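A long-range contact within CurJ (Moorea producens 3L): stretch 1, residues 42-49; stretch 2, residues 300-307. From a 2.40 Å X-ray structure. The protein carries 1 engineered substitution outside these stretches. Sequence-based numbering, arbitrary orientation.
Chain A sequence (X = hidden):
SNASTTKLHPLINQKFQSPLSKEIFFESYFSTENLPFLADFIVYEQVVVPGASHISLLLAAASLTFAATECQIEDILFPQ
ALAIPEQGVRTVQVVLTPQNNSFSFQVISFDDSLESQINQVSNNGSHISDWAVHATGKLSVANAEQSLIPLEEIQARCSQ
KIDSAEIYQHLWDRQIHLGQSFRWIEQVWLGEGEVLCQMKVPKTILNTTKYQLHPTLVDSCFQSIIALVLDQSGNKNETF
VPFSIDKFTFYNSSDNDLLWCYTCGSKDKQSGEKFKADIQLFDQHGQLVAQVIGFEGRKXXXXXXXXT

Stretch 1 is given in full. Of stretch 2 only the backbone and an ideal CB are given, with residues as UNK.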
ATOM      1  N   ILE A  42       8.750 -28.330  -3.883  1.00 49.44           N
ATOM      2  CA  ILE A  42       9.917 -28.253  -4.764  1.00 53.35           C
ATOM      3  C   ILE A  42       9.566 -28.935  -6.079  1.00 56.24           C
ATOM      4  O   ILE A  42       9.267 -30.133  -6.099  1.00 63.59           O
ATOM      5  CB  ILE A  42      11.151 -28.914  -4.122  1.00 63.10           C
ATOM      6  CG1 ILE A  42      11.389 -28.364  -2.712  1.00 64.82           C
ATOM      7  CG2 ILE A  42      12.392 -28.763  -5.000  1.00 52.29           C
ATOM      8  CD1 ILE A  42      11.174 -26.865  -2.598  1.00 70.60           C
ATOM      9  N   VAL A  43       9.611 -28.191  -7.178  1.00 59.07           N
ATOM     10  CA  VAL A  43       9.328 -28.735  -8.506  1.00 58.99           C
ATOM     11  C   VAL A  43      10.595 -28.614  -9.342  1.00 60.10           C
ATOM     12  O   VAL A  43      11.088 -27.502  -9.572  1.00 64.62           O
ATOM     13  CB  VAL A  43       8.152 -28.017  -9.183  1.00 53.87           C
ATOM     14  CG1 VAL A  43       7.820 -28.682 -10.506  1.00 51.84           C
ATOM     15  CG2 VAL A  43       6.937 -28.012  -8.265  1.00 66.66           C
ATOM     16  N   TYR A  44      11.109 -29.750  -9.812  1.00 57.56           N
ATOM     17  CA  TYR A  44      12.357 -29.775 -10.570  1.00 60.88           C
ATOM     18  C   TYR A  44      13.420 -28.905  -9.910  1.00 68.72           C
ATOM     19  O   TYR A  44      14.142 -28.166 -10.590  1.00 70.32           O
ATOM     20  CB  TYR A  44      12.133 -29.341 -12.028  1.00 58.87           C
ATOM     21  CG  TYR A  44      11.614 -30.447 -12.925  1.00 67.85           C
ATOM     22  CD1 TYR A  44      10.259 -30.688 -13.065  1.00 51.92           C
ATOM     23  CD2 TYR A  44      12.500 -31.265 -13.628  1.00 66.00           C
ATOM     24  CE1 TYR A  44       9.794 -31.709 -13.881  1.00 53.25           C
ATOM     25  CE2 TYR A  44      12.043 -32.285 -14.445  1.00 70.17           C
ATOM     26  CZ  TYR A  44      10.689 -32.502 -14.566  1.00 68.88           C
ATOM     27  OH  TYR A  44      10.224 -33.513 -15.374  1.00 70.68           O
ATOM     28  N   GLU A  45      13.520 -28.993  -8.584  1.00 72.10           N
ATOM     29  CA  GLU A  45      14.520 -28.327  -7.745  1.00 76.02           C
ATOM     30  C   GLU A  45      14.260 -26.838  -7.542  1.00 67.52           C
ATOM     31  O   GLU A  45      15.141 -26.132  -7.020  1.00 66.30           O
ATOM     32  CB  GLU A  45      15.939 -28.529  -8.284  1.00 83.35           C
ATOM     33  CG  GLU A  45      16.339 -29.996  -8.396  1.00 99.94           C
ATOM     34  CD  GLU A  45      17.795 -30.180  -8.785  1.00117.06           C
ATOM     35  OE1 GLU A  45      18.416 -31.166  -8.330  1.00122.35           O
ATOM     36  OE2 GLU A  45      18.321 -29.333  -9.537  1.00122.58           O
ATOM     37  N   GLN A  46      13.084 -26.334  -7.891  1.00 60.30           N
ATOM     38  CA  GLN A  46      12.769 -24.923  -7.734  1.00 68.99           C
ATOM     39  C   GLN A  46      11.665 -24.753  -6.704  1.00 61.76           C
ATOM     40  O   GLN A  46      10.756 -25.583  -6.612  1.00 67.31           O
ATOM     41  CB  GLN A  46      12.317 -24.289  -9.052  1.00 76.84           C
ATOM     42  CG  GLN A  46      13.295 -24.410 -10.206  1.00 94.35           C
ATOM     43  CD  GLN A  46      12.768 -23.728 -11.459  1.00105.58           C
ATOM     44  OE1 GLN A  46      12.600 -24.358 -12.501  1.00119.21           O
ATOM     45  NE2 GLN A  46      12.499 -22.429 -11.354  1.00 98.44           N
ATOM     46  N   VAL A  47      11.754 -23.680  -5.924  1.00 53.86           N
ATOM     47  CA  VAL A  47      10.652 -23.326  -5.041  1.00 56.17           C
ATOM     48  C   VAL A  47       9.519 -22.781  -5.895  1.00 55.46           C
ATOM     49  O   VAL A  47       9.691 -21.797  -6.622  1.00 66.72           O
ATOM     50  CB  VAL A  47      11.095 -22.302  -3.994  1.00 61.86           C
ATOM     51  CG1 VAL A  47       9.897 -21.805  -3.209  1.00 61.67           C
ATOM     52  CG2 VAL A  47      12.131 -22.916  -3.070  1.00 59.17           C
ATOM     53  N   VAL A  48       8.350 -23.405  -5.792  1.00 50.27           N
ATOM     54  CA  VAL A  48       7.189 -23.033  -6.587  1.00 52.64           C
ATOM     55  C   VAL A  48       6.010 -22.824  -5.655  1.00 56.79           C
ATOM     56  O   VAL A  48       5.803 -23.595  -4.710  1.00 65.86           O
ATOM     57  CB  VAL A  48       6.859 -24.098  -7.653  1.00 53.17           C
ATOM     58  CG1 VAL A  48       5.493 -23.821  -8.272  1.00 51.21           C
ATOM     59  CG2 VAL A  48       7.928 -24.117  -8.731  1.00 48.89           C
ATOM     60  N   VAL A  49       5.235 -21.772  -5.917  1.00 54.42           N
ATOM     61  CA  VAL A  49       4.013 -21.486  -5.187  1.00 53.01           C
ATOM     62  C   VAL A  49       2.856 -22.114  -5.955  1.00 49.94           C
ATOM     63  O   VAL A  49       2.557 -21.649  -7.072  1.00 57.77           O
ATOM     64  CB  VAL A  49       3.798 -19.980  -5.011  1.00 57.56           C
ATOM     65  CG1 VAL A  49       2.485 -19.725  -4.295  1.00 56.07           C
ATOM     66  CG2 VAL A  49       4.962 -19.362  -4.259  1.00 59.55           C
ATOM     67  N   UNK A 300       0.178 -32.665 -17.462  1.00 56.79           N
ATOM     68  CA  UNK A 300       1.230 -31.743 -17.852  1.00 57.31           C
ATOM     69  C   UNK A 300       2.550 -32.183 -17.240  1.00 62.80           C
ATOM     70  O   UNK A 300       2.588 -32.886 -16.227  1.00 74.23           O
ATOM     71  CB  UNK A 300       0.887 -30.314 -17.428  1.00 57.31           C
ATOM     72  N   UNK A 301       3.630 -31.764 -17.882  1.00 64.98           N
ATOM     73  CA  UNK A 301       4.960 -31.938 -17.330  1.00 61.85           C
ATOM     74  C   UNK A 301       5.288 -30.718 -16.484  1.00 56.34           C
ATOM     75  O   UNK A 301       5.382 -29.611 -17.032  1.00 67.14           O
ATOM     76  CB  UNK A 301       5.999 -32.143 -18.434  1.00 61.85           C
ATOM     77  N   UNK A 302       5.462 -30.857 -15.169  1.00 54.30           N
ATOM     78  CA  UNK A 302       5.679 -29.661 -14.339  1.00 50.44           C
ATOM     79  C   UNK A 302       6.862 -28.832 -14.789  1.00 51.56           C
ATOM     80  O   UNK A 302       6.874 -27.605 -14.566  1.00 57.12           O
ATOM     81  CB  UNK A 302       5.881 -30.066 -12.878  1.00 50.44           C
ATOM     82  N   UNK A 303       7.833 -29.450 -15.466  1.00 54.64           N
ATOM     83  CA  UNK A 303       8.941 -28.683 -16.019  1.00 64.70           C
ATOM     84  C   UNK A 303       8.435 -27.577 -16.933  1.00 72.86           C
ATOM     85  O   UNK A 303       8.916 -26.438 -16.867  1.00 65.27           O
ATOM     86  CB  UNK A 303       9.899 -29.601 -16.781  1.00 64.70           C
ATOM     87  N   UNK A 304       7.455 -27.888 -17.788  1.00 79.67           N
ATOM     88  CA  UNK A 304       7.015 -26.904 -18.770  1.00 89.33           C
ATOM     89  C   UNK A 304       6.195 -25.813 -18.101  1.00 83.85           C
ATOM     90  O   UNK A 304       6.226 -24.654 -18.533  1.00 90.53           O
ATOM     91  CB  UNK A 304       6.201 -27.575 -19.879  1.00 89.33           C
ATOM     92  N   UNK A 305       5.468 -26.148 -17.033  1.00 74.63           N
ATOM     93  CA  UNK A 305       4.795 -25.109 -16.266  1.00 68.93           C
ATOM     94  C   UNK A 305       5.800 -24.150 -15.652  1.00 75.31           C
ATOM     95  O   UNK A 305       5.521 -22.952 -15.538  1.00 82.93           O
ATOM     96  CB  UNK A 305       3.923 -25.730 -15.173  1.00 68.93           C
ATOM     97  N   UNK A 306       6.971 -24.648 -15.248  1.00 79.06           N
ATOM     98  CA  UNK A 306       7.893 -23.790 -14.514  1.00 96.30           C
ATOM     99  C   UNK A 306       8.639 -22.797 -15.398  1.00115.11           C
ATOM    100  O   UNK A 306       9.446 -22.024 -14.869  1.00113.06           O
ATOM    101  CB  UNK A 306       8.905 -24.655 -13.761  1.00 96.30           C
ATOM    102  N   UNK A 307       8.408 -22.820 -16.712  1.00118.14           N
ATOM    103  CA  UNK A 307       8.888 -21.807 -17.665  1.00132.96           C
ATOM    104  C   UNK A 307       9.209 -22.448 -19.012  1.00138.16           C
ATOM    105  O   UNK A 307       8.319 -22.944 -19.706  1.00134.21           O
ATOM    106  CB  UNK A 307      10.124 -21.092 -17.116  1.00132.96           C
TER

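Stretch 1 is a β-hairpin whose type I' turn runs from Val43 to Gln46, closed by Val43 N to Gln46 O and Gln46 N to Val43 O, both 2.9 Å. Val43, Tyr44, Gln46 and Val48 direct CA-to-CB toward stretch 2, offering aliphatic groups, an aromatic ring and an amide.

Position 300 is extended (phi/psi -165/156), and its ideal CB has nothing of stretch 1 within 5.5 Å. The hairpin sets no preference; the residue is Ala300.

At position 301, CA-to-CB points sideways, with the ideal CB 5.4 Å from Tyr44 OH. The helix begins at the next residue, so a short acceptor such as Asp, Asn, Ser or Thr would suit a cap. It is Asn301: OD1 accepts from the backbone N of 303 at 2.9 Å (N-H...acceptor angle 146°). The same OD1 lies 3.3 Å from Tyr44 OH, a contact whose nature stays open.

Position 302 has phi -57 at the first turn of a helix, which permits proline. Its ideal CB points toward stretch 1, 3.4 Å from Val43 CG1 and 4.4 Å from Tyr44 CE1, so a compact apolar group, Ala or Pro, fits best. Pro302 is found, with CB 3.5 Å from Val43 CG1 and 4.3 Å from Tyr44 CE1.

At position 303 the ideal CB is 3.6 Å from Tyr44 CE1, although CA-to-CB points sideways. Any residue with a CB could touch the ring, and a long chain could run on past it. In Lys303, CB sits over the ring face, 3.8 Å from the centroid and 19° off the normal, a CH-pi contact; the chain end leads away.

Position 304 points away and 305 sideways, neither ideal CB having stretch 1 within 5.5 Å, so any helix-compatible side chain would do. They are Ile304 and Leu305; neither touches the hairpin.

Position 306 points toward the hairpin, its ideal CB 3.9 Å from Gln46 OE1, 5.2 Å from Val48 CG2 and 5.3 Å from Val43 CG1. The gap to the valines calls for a medium-sized aliphatic chain: Leu, Ile or Met. Leu306 (chi1 m, chi2 t) has the largest covered area in its stretch. CD1 comes 3.2 Å from both Val43 CG1 and Val43 O, and 3.9 Å from Gln46 OE1; CD2 packs 3.4 Å from Val48 CG2.

Position 307 points sideways; stretch 1 sets no preference, though phi of 146 would suit glycine best. Met307 is poorly ordered, which weakens that evidence, and makes no contact.

Stretch 2 (300-307) ANPKILLM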
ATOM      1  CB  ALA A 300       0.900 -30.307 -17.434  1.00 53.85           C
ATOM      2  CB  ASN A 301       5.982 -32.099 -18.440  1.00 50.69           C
ATOM      3  CG  ASN A 301       7.368 -32.436 -17.920  1.00 70.37           C
ATOM      4  OD1 ASN A 301       7.798 -31.930 -16.879  1.00 66.81           O
ATOM      5  ND2 ASN A 301       8.081 -33.287 -18.652  1.00 66.23           N
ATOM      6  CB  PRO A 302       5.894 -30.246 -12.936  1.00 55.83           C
ATOM      7  CG  PRO A 302       5.164 -31.559 -12.970  1.00 55.77           C
ATOM      8  CD  PRO A 302       5.406 -32.088 -14.363  1.00 56.87           C
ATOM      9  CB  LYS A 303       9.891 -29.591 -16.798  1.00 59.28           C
ATOM     10  CG  LYS A 303      11.072 -28.818 -17.367  1.00 68.33           C
ATOM     11  CD  LYS A 303      11.789 -29.544 -18.501  1.00 77.02           C
ATOM     12  CE  LYS A 303      12.434 -30.840 -18.058  1.00 84.15           C
ATOM     13  NZ  LYS A 303      13.201 -31.461 -19.183  1.00 92.09           N
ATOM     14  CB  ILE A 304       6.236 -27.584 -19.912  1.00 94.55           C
ATOM     15  CG1 ILE A 304       6.895 -28.910 -20.301  1.00 90.02           C
ATOM     16  CG2 ILE A 304       6.155 -26.658 -21.122  1.00100.15           C
ATOM     17  CD1 ILE A 304       8.295 -28.760 -20.861  1.00 87.77           C
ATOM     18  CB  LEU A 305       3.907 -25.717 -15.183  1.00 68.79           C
ATOM     19  CG  LEU A 305       2.456 -26.007 -15.586  1.00 73.78           C
ATOM     20  CD1 LEU A 305       2.383 -26.821 -16.873  1.00 71.11           C
ATOM     21  CD2 LEU A 305       1.717 -26.715 -14.453  1.00 70.72           C
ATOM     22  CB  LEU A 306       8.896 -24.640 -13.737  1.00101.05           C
ATOM     23  CG  LEU A 306       8.211 -25.539 -12.715  1.00105.35           C
ATOM     24  CD1 LEU A 306       9.227 -26.096 -11.730  1.00108.21           C
ATOM     25  CD2 LEU A 306       7.108 -24.760 -12.005  1.00 99.19           C
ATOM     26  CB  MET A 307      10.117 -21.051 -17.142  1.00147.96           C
ATOM     27  CG  MET A 307       9.783 -19.703 -16.493  1.00157.20           C
ATOM     28  SD  MET A 307      11.195 -18.592 -16.295  1.00168.46           S
ATOM     29  CE  MET A 307      10.424 -17.204 -15.463  1.00167.68           C
TER
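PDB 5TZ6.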